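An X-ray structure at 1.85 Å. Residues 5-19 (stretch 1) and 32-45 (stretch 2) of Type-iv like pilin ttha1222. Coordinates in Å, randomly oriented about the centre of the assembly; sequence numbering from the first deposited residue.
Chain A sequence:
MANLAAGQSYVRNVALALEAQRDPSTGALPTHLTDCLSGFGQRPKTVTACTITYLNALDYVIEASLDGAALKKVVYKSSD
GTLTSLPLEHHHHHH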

# COMPACT_ATOMS: atom_id res chain seq x y z
N ALA A 5 -13.45 3.95 -19.51
CA ALA A 5 -13.39 5.33 -19.01
C ALA A 5 -13.27 5.39 -17.48
O ALA A 5 -12.49 6.20 -16.96
N ALA A 6 -14.00 4.53 -16.77
CA ALA A 6 -13.94 4.57 -15.31
C ALA A 6 -12.57 4.15 -14.82
O ALA A 6 -12.03 4.74 -13.88
N GLY A 7 -11.98 3.15 -15.47
CA GLY A 7 -10.64 2.67 -15.07
C GLY A 7 -9.59 3.70 -15.37
O GLY A 7 -8.71 3.96 -14.55
N GLN A 8 -9.69 4.31 -16.56
CA GLN A 8 -8.80 5.40 -16.92
C GLN A 8 -8.85 6.56 -15.95
O GLN A 8 -7.80 7.05 -15.49
N SER A 9 -10.05 7.00 -15.62
CA SER A 9 -10.24 8.05 -14.64
C SER A 9 -9.63 7.69 -13.27
O SER A 9 -8.98 8.53 -12.62
N TYR A 10 -9.78 6.45 -12.83
CA TYR A 10 -9.18 6.01 -11.57
C TYR A 10 -7.67 6.09 -11.59
O TYR A 10 -7.04 6.63 -10.68
N VAL A 11 -7.07 5.60 -12.69
CA VAL A 11 -5.61 5.64 -12.84
C VAL A 11 -5.11 7.07 -12.79
O VAL A 11 -4.11 7.33 -12.14
N ARG A 12 -5.80 7.99 -13.46
CA ARG A 12 -5.39 9.38 -13.44
C ARG A 12 -5.47 9.95 -12.03
O ARG A 12 -4.60 10.72 -11.63
N ASN A 13 -6.50 9.55 -11.29
CA ASN A 13 -6.60 9.97 -9.87
C ASN A 13 -5.50 9.40 -8.97
O ASN A 13 -5.01 10.12 -8.09
N VAL A 14 -5.06 8.16 -9.25
CA VAL A 14 -3.90 7.58 -8.56
C VAL A 14 -2.66 8.43 -8.83
O VAL A 14 -1.94 8.82 -7.92
N ALA A 15 -2.42 8.73 -10.11
CA ALA A 15 -1.29 9.58 -10.49
C ALA A 15 -1.32 10.95 -9.80
O ALA A 15 -0.31 11.38 -9.25
N LEU A 16 -2.46 11.63 -9.86
CA LEU A 16 -2.61 12.94 -9.17
C LEU A 16 -2.31 12.84 -7.68
O LEU A 16 -1.61 13.68 -7.12
N ALA A 17 -2.77 11.77 -7.06
CA ALA A 17 -2.45 11.53 -5.65
C ALA A 17 -0.95 11.33 -5.39
O ALA A 17 -0.39 11.86 -4.41
N LEU A 18 -0.29 10.57 -6.25
CA LEU A 18 1.13 10.36 -6.13
C LEU A 18 1.94 11.68 -6.32
O LEU A 18 2.90 11.95 -5.61
N GLU A 19 1.53 12.48 -7.29
CA GLU A 19 2.14 13.78 -7.51
C GLU A 19 2.13 14.64 -6.24
O GLU A 19 3.11 15.34 -5.94
N HIS A 32 7.63 2.97 -1.69
CA HIS A 32 7.14 1.67 -1.16
C HIS A 32 5.62 1.51 -1.28
O HIS A 32 5.06 0.49 -0.94
N LEU A 33 4.94 2.53 -1.79
CA LEU A 33 3.48 2.39 -1.99
C LEU A 33 3.26 1.77 -3.39
O LEU A 33 3.21 2.49 -4.40
N THR A 34 3.19 0.44 -3.45
CA THR A 34 3.25 -0.25 -4.72
C THR A 34 1.94 -0.83 -5.22
O THR A 34 1.88 -1.50 -6.27
N ASP A 35 0.88 -0.70 -4.43
CA ASP A 35 -0.40 -1.08 -5.01
C ASP A 35 -1.38 0.03 -4.88
O ASP A 35 -1.28 0.89 -4.02
N CYS A 36 -2.33 0.01 -5.79
CA CYS A 36 -3.34 1.03 -5.83
C CYS A 36 -4.75 0.43 -5.81
O CYS A 36 -5.68 1.01 -6.33
N LEU A 37 -4.90 -0.75 -5.21
CA LEU A 37 -6.25 -1.27 -4.99
C LEU A 37 -6.95 -0.52 -3.86
O LEU A 37 -8.20 -0.48 -3.80
N SER A 38 -6.17 0.07 -2.96
CA SER A 38 -6.76 0.89 -1.92
C SER A 38 -5.98 2.13 -1.66
O SER A 38 -4.85 2.25 -2.10
N GLY A 39 -6.60 3.07 -0.93
CA GLY A 39 -5.92 4.29 -0.52
C GLY A 39 -5.89 5.38 -1.58
O GLY A 39 -5.16 6.36 -1.42
N PHE A 40 -6.69 5.21 -2.64
CA PHE A 40 -6.79 6.21 -3.68
C PHE A 40 -8.20 6.58 -4.05
O PHE A 40 -8.54 6.77 -5.24
N GLY A 41 -9.04 6.72 -3.04
CA GLY A 41 -10.40 7.15 -3.26
C GLY A 41 -11.21 5.95 -3.69
O GLY A 41 -10.78 4.81 -3.55
N GLN A 42 -12.41 6.22 -4.17
CA GLN A 42 -13.31 5.17 -4.60
C GLN A 42 -12.73 4.47 -5.83
O GLN A 42 -12.43 5.11 -6.81
N ARG A 43 -12.57 3.16 -5.76
CA ARG A 43 -12.06 2.37 -6.88
C ARG A 43 -13.23 1.72 -7.63
O ARG A 43 -13.98 0.94 -7.04
N PRO A 44 -13.42 2.03 -8.92
CA PRO A 44 -14.51 1.34 -9.65
C PRO A 44 -14.28 -0.19 -9.68
O PRO A 44 -13.15 -0.64 -9.72
N LYS A 45 -15.35 -0.98 -9.68
CA LYS A 45 -15.18 -2.42 -9.52
C LYS A 45 -14.55 -3.04 -10.77
O LYS A 45 -13.95 -4.10 -10.69

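An irregular loop packs lengthwise along one side of a helix in a largely apolar contact, built on two aromatic rings, Tyr 10 from the helix and Phe 40 from the loop, and pinned by one direct hydrogen bond and one bridging water. The two stretches bury 521 Å² between them. Ala 6, Tyr 10 and Ala 17 send their CB atoms toward the loop, whereas Val 14 and Leu 18 start sideways; Val 11 and Ala 15 point away.

Tyr 10 is the helix's largest contributor. With chi1 t (-178°) and chi2 at 70°, its ring lies against the loop and carries the hydroxyl to a backbone carbonyl: Tyr 10 OH donates to Cys 36 O at 2.6 Å. A tyrosine suits this place because its ring packs against carbon while its tip satisfies a polar backbone. The same hydroxyl accepts a hydrogen bond from water 1 (water O to Tyr 10 OH, 2.8 Å). That water also donates to Gly 41 O at 2.7 Å and accepts from Phe 40 N at 3.0 Å, so it ties the tyrosine to loop backbone groups that it does not bond directly.

Arg 43 lies over one face of the tyrosine ring, its CG 4.0 Å from the Tyr 10 ring centroid in a CH-pi contact. Its aliphatic portion thus serves the packing, while its charged end is engaged within the loop, where Arg 43 NE donates to Leu 37 O at 2.8 Å. Pro 44 adds a compact apolar ring: its CD is 3.7 Å from Tyr 10 CD1, and its CG lies 4.1 Å from Ala 6 CB, whose small methyl offers an apolar surface to the proline ring.

Phe 40, with chi1 m (-64°) and chi2 at -85°, points toward the helix. Val 14, chi1 t, covers one face of its ring, with Val 14 CG1 3.9 Å from the Phe 40 ring centroid, and the same methyl touches Cys 36 CB at 3.9 Å. At the ring edge, Ala 17 CB approaches Phe 40 CD1 to 3.7 Å, a methyl against the rim of the ring. Leu 18 (m, t) begins sideways, but its end comes nearer, placing CD2 4.3 Å from Phe 40 CZ and 4.5 Å from Leu 33 CD2. Leu 33 (t, p) thereby extends the apolar patch. Cys 36, chi1 p, is covalently bonded elsewhere in the structure.

Gly 39 and Gly 41 flank Phe 40 with positive phi values, 82° each, a conformation that favours glycine.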

# COMPACT_ATOMS: atom_id res chain seq x y z
CB ALA A 5 -14.55 6.16 -19.50
CB ALA A 6 -15.04 3.69 -14.70
CB GLN A 8 -9.11 5.89 -18.33
CG GLN A 8 -8.65 4.94 -19.43
CD GLN A 8 -9.15 5.35 -20.82
OE1 GLN A 8 -10.25 5.91 -20.96
NE2 GLN A 8 -8.36 5.06 -21.85
CB SER A 9 -11.76 8.36 -14.55
OG SER A 9 -12.04 9.36 -13.59
CB TYR A 10 -9.62 4.59 -11.23
CG TYR A 10 -9.09 4.10 -9.93
CD1 TYR A 10 -9.56 4.64 -8.73
CD2 TYR A 10 -8.11 3.13 -9.88
CE1 TYR A 10 -9.07 4.21 -7.52
CE2 TYR A 10 -7.61 2.69 -8.66
CZ TYR A 10 -8.11 3.22 -7.48
OH TYR A 10 -7.58 2.81 -6.26
CB VAL A 11 -5.17 4.89 -14.13
CG1 VAL A 11 -3.71 5.15 -14.43
CG2 VAL A 11 -5.43 3.40 -13.95
CB ARG A 12 -6.20 10.25 -14.41
CG ARG A 12 -5.86 9.95 -15.86
CD ARG A 12 -6.41 11.01 -16.81
NE ARG A 12 -6.03 10.78 -18.21
CZ ARG A 12 -4.81 11.00 -18.72
NH1 ARG A 12 -3.82 11.50 -17.96
NH2 ARG A 12 -4.58 10.77 -20.01
CB ASN A 13 -8.02 9.70 -9.31
CG ASN A 13 -9.01 10.77 -9.72
OD1 ASN A 13 -8.65 11.94 -9.84
ND2 ASN A 13 -10.27 10.38 -9.91
CB VAL A 14 -3.66 6.11 -8.97
CG1 VAL A 14 -2.39 5.55 -8.38
CG2 VAL A 14 -4.84 5.26 -8.53
CB ALA A 15 -1.26 9.78 -11.99
CB LEU A 16 -4.00 13.52 -9.35
CG LEU A 16 -4.30 14.06 -10.74
CD1 LEU A 16 -5.80 14.26 -10.93
CD2 LEU A 16 -3.56 15.37 -10.99
CB ALA A 17 -3.25 10.34 -5.13
CB LEU A 18 1.60 9.30 -7.17
CG LEU A 18 1.24 7.86 -6.87
CD1 LEU A 18 1.66 6.94 -7.99
CD2 LEU A 18 1.86 7.35 -5.56
CB GLU A 19 1.47 14.52 -8.68
CG GLU A 19 1.67 13.89 -10.07
CD GLU A 19 3.13 13.74 -10.48
OE1 GLU A 19 3.89 14.76 -10.44
OE2 GLU A 19 3.51 12.60 -10.81
CB HIS A 32 7.64 1.48 0.25
CG HIS A 32 9.12 1.61 0.36
ND1 HIS A 32 9.99 0.63 -0.10
CD2 HIS A 32 9.91 2.62 0.81
CE1 HIS A 32 11.24 1.02 0.10
NE2 HIS A 32 11.21 2.22 0.65
CB LEU A 33 2.83 3.75 -1.86
CG LEU A 33 1.30 3.83 -1.94
CD1 LEU A 33 0.59 2.91 -0.95
CD2 LEU A 33 0.83 5.26 -1.72
CB THR A 34 4.28 -1.38 -4.67
OG1 THR A 34 4.03 -2.12 -3.47
CG2 THR A 34 5.71 -0.82 -4.65
CB ASP A 35 -0.96 -2.33 -4.40
CG ASP A 35 -1.73 -2.03 -3.13
OD1 ASP A 35 -1.02 -1.98 -2.11
OD2 ASP A 35 -2.96 -1.75 -3.17
CB CYS A 36 -3.11 1.97 -7.02
SG CYS A 36 -2.51 1.24 -8.56
CB LEU A 37 -6.26 -2.77 -4.71
CG LEU A 37 -5.94 -3.66 -5.91
CD1 LEU A 37 -5.81 -5.10 -5.45
CD2 LEU A 37 -6.97 -3.53 -7.05
CB SER A 38 -6.91 0.07 -0.61
OG SER A 38 -5.69 0.18 0.12
CB PHE A 40 -6.02 5.75 -4.93
CG PHE A 40 -4.54 5.61 -4.73
CD1 PHE A 40 -3.70 6.72 -4.85
CD2 PHE A 40 -3.99 4.41 -4.37
CE1 PHE A 40 -2.35 6.61 -4.66
CE2 PHE A 40 -2.63 4.29 -4.18
CZ PHE A 40 -1.80 5.40 -4.34
CB GLN A 42 -14.67 5.78 -4.93
CG GLN A 42 -15.67 4.81 -5.53
CD GLN A 42 -16.17 3.74 -4.57
OE1 GLN A 42 -16.20 3.94 -3.34
NE2 GLN A 42 -16.57 2.60 -5.13
CB ARG A 43 -11.08 1.29 -6.40
CG ARG A 43 -10.57 0.40 -7.53
CD ARG A 43 -9.48 -0.60 -7.13
NE ARG A 43 -9.80 -1.35 -5.93
CZ ARG A 43 -10.61 -2.41 -5.90
NH1 ARG A 43 -11.20 -2.84 -7.00
NH2 ARG A 43 -10.84 -3.01 -4.75
CB PRO A 44 -14.44 1.93 -11.07
CG PRO A 44 -13.62 3.18 -10.94
CD PRO A 44 -12.71 3.00 -9.77
CB LYS A 45 -16.50 -3.11 -9.13
CG LYS A 45 -17.62 -2.97 -10.13
CD LYS A 45 -18.89 -3.69 -9.66
CE LYS A 45 -20.11 -3.18 -10.43
NZ LYS A 45 -19.85 -3.20 -11.90
O HOH W 1 -8.61 3.16 -3.69